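Local coordinates for transcription regulator (Lactobacillus plantarum WCFS1, PDB 3CLK), which probably regulates transcription as a dimeric DNA-binding protein whose periplasmic-binding-protein-like core is likely to sense a small effector molecule, at residues Phe22-Leu27 with Leu71-Ala75; Val66-Leu70 with Gly247-Ile251; His125-Ala131 with Asp185-Ala191; Leu144-Lys148 with Gln160-Lys164. All blocks are in the same frame, centred on the assembly; numbering follows the deposited sequence.

The four contacts fall into two groups, one for each lobe of a two-lobed periplasmic-binding-protein-like fold. Contacts 1 and 2, centres about 13 Å apart, share strand 68-72 of the parallel sheet; helix 22-34 covers the later end of this strand and helix 240-256 the earlier end. Contacts 3 and 4, centres about 9 Å apart, belong to the other sheet, where strands 163-164, 128-131 and 188-191 are neighbours. The centres of contacts 2 and 3 are about 39 Å apart, on opposite sides of the chain's centre. Contact 1 closes before the second lobe begins, whereas contact 2 spans most of that lobe. Helix 240-256 and strand 265-267 return to the first lobe and strand 271-273 to the second, so neither lobe is one unbroken run.

Contact 1: Phe22-Leu27 with Leu71-Ala75; sequences FAQQIL and LLSIA
L72, near the end of strand 68-72, pushes its side chain against the first turns of helix 22-34 and meets A23, I26 and L27. From CB, which points toward the helix, the chain runs through CG, placed anti to the carbonyl carbon (chi1 -55°), and there divides into two methyls that both touch I26. CD1 settles among three residues: it lies 3.9 Å from I26 CB, the same distance from L27 CD2, and 4.0 Å from A23 O, which is already engaged as acceptor for L27 N within the helix. CD2 meets I26 CG2 at 3.5 Å, closer than usual for two methyl groups, with the I26 and L72 side chains reaching toward each other tip to tip. One residue further, where the strand gives way to a turn, S73 sets its CB 3.8 Å from F22 CZ, while L72 O sits at the edge of the same ring, near its plane. Around this patch L94 of strand 91-94 touches both I26 and L72, and F240 also packs on I26. Helix 22-34 seated over the C-terminal end of a central parallel strand is consistent with the layered alpha/beta N-terminal lobe of LacI-type regulators; in such relatives effectors bind in the cleft between the lobes.

Contact 2: Val66-Leu70 with Gly247-Ile251; sequences VMGIL and GVQQI
I251 and L70 form the centre of a buried, apolar helix-on-sheet contact, in which helix 240-256 packs along one face of the parallel sheet of the first lobe. The short axes of strand 68-70 and helix 247-251 run nearly antiparallel, at 156°, and approach to 8.9 Å. I251 does most of the touching: its CD1 rests 3.7 Å from L70 CD2 and 3.8 Å from G68 CA, while its other branch, CG2, reaches M67 O at 3.9 Å. A side chain on G68 would collide with I251 CD1, so the bare backbone there lets the isoleucine come right down onto the strand. L70 splits its methyls, CD2 going to I251 and to the backbone oxygen of G247, and CD1 to V248 CG2 at 4.1 Å, these two side chains crossing at about a right angle. Cutting I251 back to an alanine removes both branches and would probably open a gap above G68 and leave L70 CD2 without its close apolar neighbour. I11 of the adjacent strand 11-15 also touches V248 and I251. With aliphatic carbons and backbone atoms meeting, cohesion between the segments rests on shape fit and exclusion of water rather than on directional bonds.

Contact 3: His125-Ala131 with Asp185-Ala191; sequences HRQIGIA and DLTGIIA
The imidazole of H125 meets T187 at its edge: ND1 and T187 OG1 are 2.6 Å apart in an almost straight hydrogen bond (174°) in which either could be the donor, and T187 CB lies in the plane of the ring. The second pair of flat groups, the Q127 amide and the D185 carboxylate, stand 76° apart; NE2 of Q127 comes to 2.8 Å from D185 OD2, but at an angle too poor for a hydrogen bond, and Q127 OE1 faces another acceptor, D185 O, also at 2.8 Å. These residues lead into a parallel beta pair within the mixed sheet of the second lobe, where strands 128-131 and 188-191 run side by side. At its entrance Q127 O accepts from T187 N at 3.0 Å and, weakly, from G188 N. The ladder continues with G129 N to G188 O and with I190 N to G129 O, both 2.8 Å. I128, I130 and I190 share one face; helix 109-121 packs on I128 and I190, and I130 CG1 lies 4.0 Å from I190 CB. On the opposite face a side chain at G129 would strike L186 CD1, so this leucine lies directly over the strand. Replacing Q127 by an alanine would probably open a gap beside D185, where the amide now packs against its main-chain carbonyl and carboxylate. T187 OG1 also bonds water 1, which accepts from R126 N; at the far end A131 N, 2.9 Å from I190 O, lies nearly along the C=O axis of that carbonyl.

Contact 4: Leu144-Lys148 with Gln160-Lys164; sequences LAGYK and QEWIK
One turn of helix 138-153 stands over a 3-10 turn and the short strand that follows it, the closest CA atoms being those of L144 and I163, 8.9 Å apart. I163 fills this space and spreads its atoms over three partners. CG2 goes to L144 CD1 at 3.9 Å, CG1 approaches CE2 of the Y147 ring obliquely at 4.1 Å, and CD1 meets CE of K148. The tyrosine extends from the helix with CG anti to the backbone N (chi1 159°), which carries its hydroxyl past I163 to W162. There OH lies 3.7 Å from W162 CB and at the edge of the indole, near its plane; the polar partner of this hydroxyl is I128 O, to which it is hydrogen-bonded, so the buried oxygen is satisfied at the strand next door. K148, extended beyond CG, lays its CE against I163 and brings NZ to the neighbourhood of the Q160 amide, which comes from a chain bent at its second torsion. The two groups are joined through water 2, which accepts from K148 NZ at 2.9 Å and donates to Q160 OE1 at 2.6 Å. I130, from strand 128-131, also touches L144, Y147 and I163, closing the floor beneath the helix. Helix 138-153 packed on the strand it leads into, with that strand parallel and adjacent to strand 128-131, is a classical beta-alpha-beta crossover of the periplasmic-binding-protein-like fold.

Contact 1: Phe22-Leu27 with Leu71-Ala75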
loop_
_atom_site.group_PDB
_atom_site.type_symbol
_atom_site.label_atom_id
_atom_site.label_comp_id
_atom_site.label_asym_id
_atom_site.label_seq_id
_atom_site.Cartn_x
_atom_site.Cartn_y
_atom_site.Cartn_z
ATOM N N PHE B 22 1.070 5.634 2.319
ATOM C CA PHE B 22 1.607 6.973 2.523
ATOM C C PHE B 22 3.094 6.833 2.841
ATOM O O PHE B 22 3.897 7.704 2.511
ATOM C CB PHE B 22 0.861 7.688 3.665
ATOM C CG PHE B 22 1.403 7.398 5.039
ATOM C CD1 PHE B 22 2.489 8.113 5.538
ATOM C CD2 PHE B 22 0.832 6.408 5.833
ATOM C CE1 PHE B 22 3.000 7.846 6.809
ATOM C CE2 PHE B 22 1.335 6.134 7.104
ATOM C CZ PHE B 22 2.422 6.855 7.593
ATOM N N ALA B 23 3.454 5.715 3.463
ATOM C CA ALA B 23 4.840 5.444 3.826
ATOM C C ALA B 23 5.712 5.260 2.587
ATOM O O ALA B 23 6.776 5.870 2.477
ATOM C CB ALA B 23 4.914 4.208 4.707
ATOM N N GLN B 24 5.264 4.421 1.655
ATOM C CA GLN B 24 6.019 4.188 0.424
ATOM C C GLN B 24 6.330 5.508 -0.266
ATOM O O GLN B 24 7.430 5.698 -0.788
ATOM C CB GLN B 24 5.239 3.304 -0.557
ATOM C CG GLN B 24 5.863 3.299 -1.952
ATOM C CD GLN B 24 4.991 2.645 -3.000
ATOM O OE1 GLN B 24 4.758 1.433 -2.967
ATOM N NE2 GLN B 24 4.499 3.446 -3.943
ATOM N N GLN B 25 5.349 6.407 -0.279
ATOM C CA GLN B 25 5.515 7.712 -0.902
ATOM C C GLN B 25 6.615 8.497 -0.198
ATOM O O GLN B 25 7.403 9.184 -0.841
ATOM C CB GLN B 25 4.201 8.499 -0.855
ATOM C CG GLN B 25 3.116 7.913 -1.747
ATOM C CD GLN B 25 3.605 7.688 -3.169
ATOM O OE1 GLN B 25 3.991 8.631 -3.861
ATOM N NE2 GLN B 25 3.596 6.432 -3.608
ATOM N N ILE B 26 6.669 8.396 1.125
ATOM C CA ILE B 26 7.707 9.090 1.874
ATOM C C ILE B 26 9.039 8.392 1.609
ATOM O O ILE B 26 10.057 9.045 1.376
ATOM C CB ILE B 26 7.438 9.068 3.393
ATOM C CG1 ILE B 26 6.060 9.662 3.690
ATOM C CG2 ILE B 26 8.523 9.860 4.117
ATOM C CD1 ILE B 26 5.699 9.669 5.157
ATOM N N LEU B 27 9.022 7.063 1.632
ATOM C CA LEU B 27 10.228 6.270 1.403
ATOM C C LEU B 27 10.832 6.518 0.023
ATOM O O LEU B 27 12.052 6.525 -0.126
ATOM C CB LEU B 27 9.927 4.774 1.579
ATOM C CG LEU B 27 9.609 4.284 3.000
ATOM C CD1 LEU B 27 9.172 2.827 2.958
ATOM C CD2 LEU B 27 10.825 4.448 3.894
ATOM N N LEU B 71 11.629 9.044 11.429
ATOM C CA LEU B 71 10.494 8.288 11.948
ATOM C C LEU B 71 9.212 8.680 11.225
ATOM O O LEU B 71 8.693 9.781 11.405
ATOM C CB LEU B 71 10.352 8.497 13.463
ATOM C CG LEU B 71 11.583 8.059 14.273
ATOM C CD1 LEU B 71 12.562 9.224 14.376
ATOM C CD2 LEU B 71 11.165 7.599 15.651
ATOM N N LEU B 72 8.724 7.760 10.400
ATOM C CA LEU B 72 7.520 7.969 9.614
ATOM C C LEU B 72 6.246 7.786 10.413
ATOM O O LEU B 72 5.746 6.670 10.571
ATOM C CB LEU B 72 7.502 7.017 8.414
ATOM C CG LEU B 72 8.707 7.051 7.466
ATOM C CD1 LEU B 72 8.321 6.421 6.129
ATOM C CD2 LEU B 72 9.153 8.481 7.250
ATOM N N SER B 73 5.731 8.895 10.922
ATOM C CA SER B 73 4.501 8.891 11.693
ATOM C C SER B 73 4.477 7.816 12.775
ATOM O O SER B 73 3.582 6.969 12.800
ATOM C CB SER B 73 3.310 8.702 10.752
ATOM O OG SER B 73 2.099 9.025 11.406
ATOM N N ILE B 74 5.469 7.845 13.660
ATOM C CA ILE B 74 5.543 6.884 14.759
ATOM C C ILE B 74 5.354 7.631 16.076
ATOM O O ILE B 74 6.043 8.618 16.344
ATOM C CB ILE B 74 6.909 6.139 14.796
ATOM C CG1 ILE B 74 6.820 4.821 14.023
ATOM C CG2 ILE B 74 7.316 5.847 16.242
ATOM C CD1 ILE B 74 6.716 4.980 12.538
ATOM N N ALA B 75 4.418 7.157 16.891
ATOM C CA ALA B 75 4.150 7.773 18.185
ATOM C C ALA B 75 4.942 7.038 19.264
ATOM O O ALA B 75 4.471 6.056 19.839
ATOM C CB ALA B 75 2.656 7.714 18.495
#

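Contact 2: Val66-Leu70 with Gly247-Ile251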
loop_
_atom_site.group_PDB
_atom_site.type_symbol
_atom_site.label_atom_id
_atom_site.label_comp_id
_atom_site.label_asym_id
_atom_site.label_seq_id
_atom_site.Cartn_x
_atom_site.Cartn_y
_atom_site.Cartn_z
ATOM N N VAL B 66 24.482 4.195 12.217
ATOM C CA VAL B 66 23.623 4.898 11.267
ATOM C C VAL B 66 23.887 6.386 11.446
ATOM O O VAL B 66 24.147 6.841 12.558
ATOM C CB VAL B 66 22.123 4.617 11.514
ATOM C CG1 VAL B 66 21.825 3.148 11.283
ATOM C CG2 VAL B 66 21.734 5.035 12.923
HETATM N N MSE B 67 23.824 7.143 10.357
HETATM C CA MSE B 67 24.091 8.574 10.416
HETATM C C MSE B 67 22.867 9.406 10.778
HETATM O O MSE B 67 22.989 10.567 11.174
HETATM C CB MSE B 67 24.664 9.047 9.080
HETATM C CG MSE B 67 23.682 9.004 7.923
HETATM SE SE MSE B 67 24.561 9.336 6.238
HETATM C CE MSE B 67 25.251 11.097 6.627
ATOM N N GLY B 68 21.686 8.812 10.646
ATOM C CA GLY B 68 20.471 9.535 10.968
ATOM C C GLY B 68 19.252 8.640 10.983
ATOM O O GLY B 68 19.233 7.588 10.337
ATOM N N ILE B 69 18.233 9.058 11.723
ATOM C CA ILE B 69 16.997 8.289 11.825
ATOM C C ILE B 69 15.778 9.134 11.484
ATOM O O ILE B 69 15.608 10.234 12.007
ATOM C CB ILE B 69 16.807 7.721 13.249
ATOM C CG1 ILE B 69 17.996 6.825 13.613
ATOM C CG2 ILE B 69 15.511 6.915 13.324
ATOM C CD1 ILE B 69 17.911 6.242 15.005
ATOM N N LEU B 70 14.940 8.615 10.591
ATOM C CA LEU B 70 13.715 9.295 10.194
ATOM C C LEU B 70 12.549 8.439 10.687
ATOM O O LEU B 70 12.494 7.238 10.409
ATOM C CB LEU B 70 13.661 9.431 8.670
ATOM C CG LEU B 70 14.800 10.243 8.042
ATOM C CD1 LEU B 70 14.693 10.195 6.518
ATOM C CD2 LEU B 70 14.725 11.677 8.538
ATOM N N GLY B 247 13.370 15.472 4.819
ATOM C CA GLY B 247 13.874 14.720 5.951
ATOM C C GLY B 247 15.347 14.395 5.791
ATOM O O GLY B 247 16.140 14.637 6.690
ATOM N N VAL B 248 15.718 13.850 4.640
ATOM C CA VAL B 248 17.110 13.517 4.395
ATOM C C VAL B 248 17.992 14.769 4.379
ATOM O O VAL B 248 19.157 14.710 4.752
ATOM C CB VAL B 248 17.277 12.760 3.061
ATOM C CG1 VAL B 248 18.754 12.540 2.763
ATOM C CG2 VAL B 248 16.558 11.426 3.137
ATOM N N GLN B 249 17.436 15.898 3.952
ATOM C CA GLN B 249 18.207 17.138 3.908
ATOM C C GLN B 249 18.502 17.661 5.312
ATOM O O GLN B 249 19.483 18.375 5.519
ATOM C CB GLN B 249 17.473 18.205 3.084
ATOM C CG GLN B 249 17.301 17.824 1.614
ATOM C CD GLN B 249 16.681 18.930 0.781
ATOM O OE1 GLN B 249 15.660 19.504 1.151
ATOM N NE2 GLN B 249 17.296 19.227 -0.358
ATOM N N GLN B 250 17.660 17.311 6.281
ATOM C CA GLN B 250 17.891 17.744 7.655
ATOM C C GLN B 250 19.044 16.929 8.240
ATOM O O GLN B 250 19.855 17.452 9.012
ATOM C CB GLN B 250 16.631 17.564 8.511
ATOM C CG GLN B 250 15.534 18.581 8.230
ATOM C CD GLN B 250 15.954 20.011 8.546
ATOM O OE1 GLN B 250 16.197 20.367 9.704
ATOM N NE2 GLN B 250 16.043 20.838 7.512
ATOM N N ILE B 251 19.117 15.651 7.867
ATOM C CA ILE B 251 20.189 14.778 8.344
ATOM C C ILE B 251 21.496 15.234 7.712
ATOM O O ILE B 251 22.496 15.434 8.402
ATOM C CB ILE B 251 19.952 13.304 7.946
ATOM C CG1 ILE B 251 18.699 12.763 8.638
ATOM C CG2 ILE B 251 21.165 12.469 8.320
ATOM C CD1 ILE B 251 18.384 11.305 8.292
#

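Contact 3: His125-Ala131 with Asp185-Ala191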
loop_
_atom_site.group_PDB
_atom_site.type_symbol
_atom_site.label_atom_id
_atom_site.label_comp_id
_atom_site.label_asym_id
_atom_site.label_seq_id
_atom_site.Cartn_x
_atom_site.Cartn_y
_atom_site.Cartn_z
ATOM N N HIS B 125 -22.167 23.062 0.322
ATOM C CA HIS B 125 -22.558 22.185 1.430
ATOM C C HIS B 125 -22.493 22.875 2.792
ATOM O O HIS B 125 -21.625 23.702 3.031
ATOM C CB HIS B 125 -21.641 20.951 1.462
ATOM C CG HIS B 125 -21.720 20.107 0.226
ATOM N ND1 HIS B 125 -22.698 19.152 0.037
ATOM C CD2 HIS B 125 -20.987 20.123 -0.913
ATOM C CE1 HIS B 125 -22.564 18.620 -1.165
ATOM N NE2 HIS B 125 -21.533 19.192 -1.764
ATOM N N ARG B 126 -23.406 22.508 3.685
ATOM C CA ARG B 126 -23.433 23.067 5.037
ATOM C C ARG B 126 -23.607 21.961 6.077
ATOM O O ARG B 126 -23.249 22.134 7.238
ATOM C CB ARG B 126 -24.549 24.109 5.174
ATOM C CG ARG B 126 -24.249 25.422 4.455
ATOM C CD ARG B 126 -25.331 26.464 4.732
ATOM N NE ARG B 126 -25.395 26.851 6.141
ATOM C CZ ARG B 126 -24.500 27.615 6.760
ATOM N NH1 ARG B 126 -23.453 28.090 6.099
ATOM N NH2 ARG B 126 -24.656 27.908 8.045
ATOM N N GLN B 127 -24.169 20.832 5.653
ATOM C CA GLN B 127 -24.357 19.685 6.533
ATOM C C GLN B 127 -23.207 18.745 6.181
ATOM O O GLN B 127 -23.354 17.790 5.416
ATOM C CB GLN B 127 -25.719 19.041 6.273
ATOM C CG GLN B 127 -26.868 20.024 6.518
ATOM C CD GLN B 127 -28.212 19.348 6.626
ATOM O OE1 GLN B 127 -28.793 18.919 5.624
ATOM N NE2 GLN B 127 -28.715 19.237 7.850
ATOM N N ILE B 128 -22.055 19.057 6.763
ATOM C CA ILE B 128 -20.806 18.354 6.510
ATOM C C ILE B 128 -20.326 17.510 7.687
ATOM O O ILE B 128 -20.150 18.022 8.792
ATOM C CB ILE B 128 -19.719 19.393 6.178
ATOM C CG1 ILE B 128 -20.212 20.308 5.052
ATOM C CG2 ILE B 128 -18.412 18.705 5.816
ATOM C CD1 ILE B 128 -19.230 21.415 4.673
ATOM N N GLY B 129 -20.106 16.221 7.441
ATOM C CA GLY B 129 -19.630 15.336 8.487
ATOM C C GLY B 129 -18.160 15.007 8.290
ATOM O O GLY B 129 -17.597 15.289 7.231
ATOM N N ILE B 130 -17.538 14.424 9.313
ATOM C CA ILE B 130 -16.130 14.037 9.256
ATOM C C ILE B 130 -16.004 12.687 9.950
ATOM O O ILE B 130 -16.501 12.498 11.074
ATOM C CB ILE B 130 -15.222 15.100 9.921
ATOM C CG1 ILE B 130 -13.757 14.720 9.719
ATOM C CG2 ILE B 130 -15.568 15.255 11.405
ATOM C CD1 ILE B 130 -12.808 15.882 9.877
ATOM N N ALA B 131 -15.348 11.740 9.282
ATOM C CA ALA B 131 -15.258 10.395 9.830
ATOM C C ALA B 131 -13.914 9.694 9.809
ATOM O O ALA B 131 -13.081 9.927 8.929
ATOM C CB ALA B 131 -16.279 9.511 9.131
ATOM N N ASP B 185 -28.717 13.196 6.913
ATOM C CA ASP B 185 -29.048 14.519 6.400
ATOM C C ASP B 185 -27.773 15.187 5.903
ATOM O O ASP B 185 -27.805 16.312 5.408
ATOM C CB ASP B 185 -29.697 15.371 7.497
ATOM C CG ASP B 185 -28.781 15.577 8.691
ATOM O OD1 ASP B 185 -28.284 14.569 9.242
ATOM O OD2 ASP B 185 -28.558 16.745 9.081
ATOM N N LEU B 186 -26.647 14.493 6.042
ATOM C CA LEU B 186 -25.367 15.028 5.581
ATOM C C LEU B 186 -25.323 14.983 4.055
ATOM O O LEU B 186 -25.884 14.080 3.443
ATOM C CB LEU B 186 -24.207 14.192 6.129
ATOM C CG LEU B 186 -23.995 14.202 7.647
ATOM C CD1 LEU B 186 -22.853 13.265 8.023
ATOM C CD2 LEU B 186 -23.691 15.626 8.098
ATOM N N THR B 187 -24.659 15.957 3.445
ATOM C CA THR B 187 -24.533 15.978 1.996
ATOM C C THR B 187 -23.056 15.942 1.638
ATOM O O THR B 187 -22.697 15.755 0.489
ATOM C CB THR B 187 -25.139 17.233 1.385
ATOM O OG1 THR B 187 -24.406 18.377 1.832
ATOM C CG2 THR B 187 -26.598 17.358 1.778
ATOM N N GLY B 188 -22.207 16.118 2.643
ATOM C CA GLY B 188 -20.776 16.081 2.424
ATOM C C GLY B 188 -20.087 15.404 3.593
ATOM O O GLY B 188 -20.495 15.580 4.743
ATOM N N ILE B 189 -19.054 14.623 3.304
ATOM C CA ILE B 189 -18.297 13.933 4.349
ATOM C C ILE B 189 -16.802 13.985 4.057
ATOM O O ILE B 189 -16.365 13.765 2.923
ATOM C CB ILE B 189 -18.725 12.457 4.467
ATOM C CG1 ILE B 189 -20.187 12.373 4.914
ATOM C CG2 ILE B 189 -17.827 11.721 5.464
ATOM C CD1 ILE B 189 -20.738 10.952 4.897
ATOM N N ILE B 190 -16.033 14.310 5.090
ATOM C CA ILE B 190 -14.587 14.380 4.995
ATOM C C ILE B 190 -14.060 13.078 5.581
ATOM O O ILE B 190 -14.422 12.694 6.699
ATOM C CB ILE B 190 -14.039 15.565 5.810
ATOM C CG1 ILE B 190 -14.623 16.874 5.259
ATOM C CG2 ILE B 190 -12.515 15.582 5.759
ATOM C CD1 ILE B 190 -14.131 18.098 5.954
ATOM N N ALA B 191 -13.226 12.386 4.818
ATOM C CA ALA B 191 -12.671 11.118 5.279
ATOM C C ALA B 191 -11.291 11.332 5.873
ATOM O O ALA B 191 -10.484 12.084 5.330
ATOM C CB ALA B 191 -12.608 10.116 4.126
HETATM O O HOH W 1 -25.700 20.731 2.987
#

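Contact 4: Leu144-Lys148 with Gln160-Lys164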
loop_
_atom_site.group_PDB
_atom_site.type_symbol
_atom_site.label_atom_id
_atom_site.label_comp_id
_atom_site.label_asym_id
_atom_site.label_seq_id
_atom_site.Cartn_x
_atom_site.Cartn_y
_atom_site.Cartn_z
ATOM N N LEU B 144 -9.372 17.883 13.318
ATOM C CA LEU B 144 -10.736 18.135 13.753
ATOM C C LEU B 144 -10.922 19.609 14.103
ATOM O O LEU B 144 -11.970 20.183 13.824
ATOM C CB LEU B 144 -11.097 17.267 14.964
ATOM C CG LEU B 144 -12.588 17.268 15.336
ATOM C CD1 LEU B 144 -13.380 16.519 14.260
ATOM C CD2 LEU B 144 -12.798 16.611 16.694
ATOM N N ALA B 145 -9.909 20.222 14.714
ATOM C CA ALA B 145 -10.003 21.637 15.067
ATOM C C ALA B 145 -10.156 22.464 13.790
ATOM O O ALA B 145 -10.899 23.442 13.766
ATOM C CB ALA B 145 -8.756 22.086 15.844
ATOM N N GLY B 146 -9.446 22.061 12.737
ATOM C CA GLY B 146 -9.521 22.753 11.460
ATOM C C GLY B 146 -10.918 22.646 10.876
ATOM O O GLY B 146 -11.434 23.598 10.287
ATOM N N TYR B 147 -11.529 21.477 11.051
ATOM C CA TYR B 147 -12.887 21.201 10.579
ATOM C C TYR B 147 -13.883 22.101 11.304
ATOM O O TYR B 147 -14.764 22.702 10.676
ATOM C CB TYR B 147 -13.229 19.726 10.836
ATOM C CG TYR B 147 -14.707 19.370 10.878
ATOM C CD1 TYR B 147 -15.446 19.185 9.708
ATOM C CD2 TYR B 147 -15.351 19.168 12.101
ATOM C CE1 TYR B 147 -16.801 18.793 9.762
ATOM C CE2 TYR B 147 -16.680 18.788 12.167
ATOM C CZ TYR B 147 -17.404 18.595 11.000
ATOM O OH TYR B 147 -18.716 18.188 11.101
ATOM N N LYS B 148 -13.740 22.190 12.629
ATOM C CA LYS B 148 -14.639 23.012 13.445
ATOM C C LYS B 148 -14.463 24.504 13.180
ATOM O O LYS B 148 -15.408 25.274 13.313
ATOM C CB LYS B 148 -14.430 22.724 14.938
ATOM C CG LYS B 148 -14.940 21.361 15.381
ATOM C CD LYS B 148 -14.760 21.142 16.880
ATOM C CE LYS B 148 -15.189 19.734 17.259
ATOM N NZ LYS B 148 -15.083 19.466 18.723
ATOM N N GLN B 160 -21.987 17.356 17.135
ATOM C CA GLN B 160 -21.219 16.176 17.511
ATOM C C GLN B 160 -21.677 14.919 16.789
ATOM O O GLN B 160 -20.902 13.990 16.618
ATOM C CB GLN B 160 -21.282 15.947 19.026
ATOM C CG GLN B 160 -20.470 16.937 19.854
ATOM C CD GLN B 160 -19.000 16.938 19.483
ATOM O OE1 GLN B 160 -18.383 15.879 19.343
ATOM N NE2 GLN B 160 -18.426 18.126 19.333
ATOM N N GLU B 161 -22.936 14.886 16.367
ATOM C CA GLU B 161 -23.459 13.726 15.659
ATOM C C GLU B 161 -22.856 13.591 14.262
ATOM O O GLU B 161 -22.950 12.532 13.640
ATOM C CB GLU B 161 -24.984 13.809 15.558
ATOM C CG GLU B 161 -25.663 13.894 16.909
ATOM C CD GLU B 161 -25.037 12.944 17.912
ATOM O OE1 GLU B 161 -25.129 11.714 17.706
ATOM O OE2 GLU B 161 -24.441 13.433 18.896
ATOM N N TRP B 162 -22.241 14.667 13.780
ATOM C CA TRP B 162 -21.619 14.684 12.457
ATOM C C TRP B 162 -20.163 14.231 12.530
ATOM O O TRP B 162 -19.461 14.160 11.512
ATOM C CB TRP B 162 -21.680 16.096 11.868
ATOM C CG TRP B 162 -23.069 16.585 11.536
ATOM C CD1 TRP B 162 -24.238 15.876 11.616
ATOM C CD2 TRP B 162 -23.419 17.873 11.020
ATOM N NE1 TRP B 162 -25.290 16.645 11.176
ATOM C CE2 TRP B 162 -24.817 17.877 10.804
ATOM C CE3 TRP B 162 -22.687 19.028 10.716
ATOM C CZ2 TRP B 162 -25.499 18.986 10.296
ATOM C CZ3 TRP B 162 -23.367 20.140 10.208
ATOM C CH2 TRP B 162 -24.759 20.106 10.005
ATOM N N ILE B 163 -19.721 13.922 13.744
ATOM C CA ILE B 163 -18.358 13.489 13.983
ATOM C C ILE B 163 -18.364 12.025 14.405
ATOM O O ILE B 163 -18.914 11.671 15.458
ATOM C CB ILE B 163 -17.709 14.355 15.090
ATOM C CG1 ILE B 163 -17.906 15.839 14.755
ATOM C CG2 ILE B 163 -16.231 14.045 15.209
ATOM C CD1 ILE B 163 -17.484 16.799 15.876
ATOM N N LYS B 164 -17.782 11.174 13.562
ATOM C CA LYS B 164 -17.710 9.746 13.830
ATOM C C LYS B 164 -16.250 9.336 13.861
ATOM O O LYS B 164 -15.602 9.214 12.819
ATOM C CB LYS B 164 -18.447 8.957 12.749
ATOM C CG LYS B 164 -19.933 9.271 12.661
ATOM C CD LYS B 164 -20.661 8.934 13.960
ATOM C CE LYS B 164 -22.148 9.228 13.839
ATOM N NZ LYS B 164 -22.884 8.942 15.099
HETATM O O HOH W 2 -15.956 16.686 18.870
#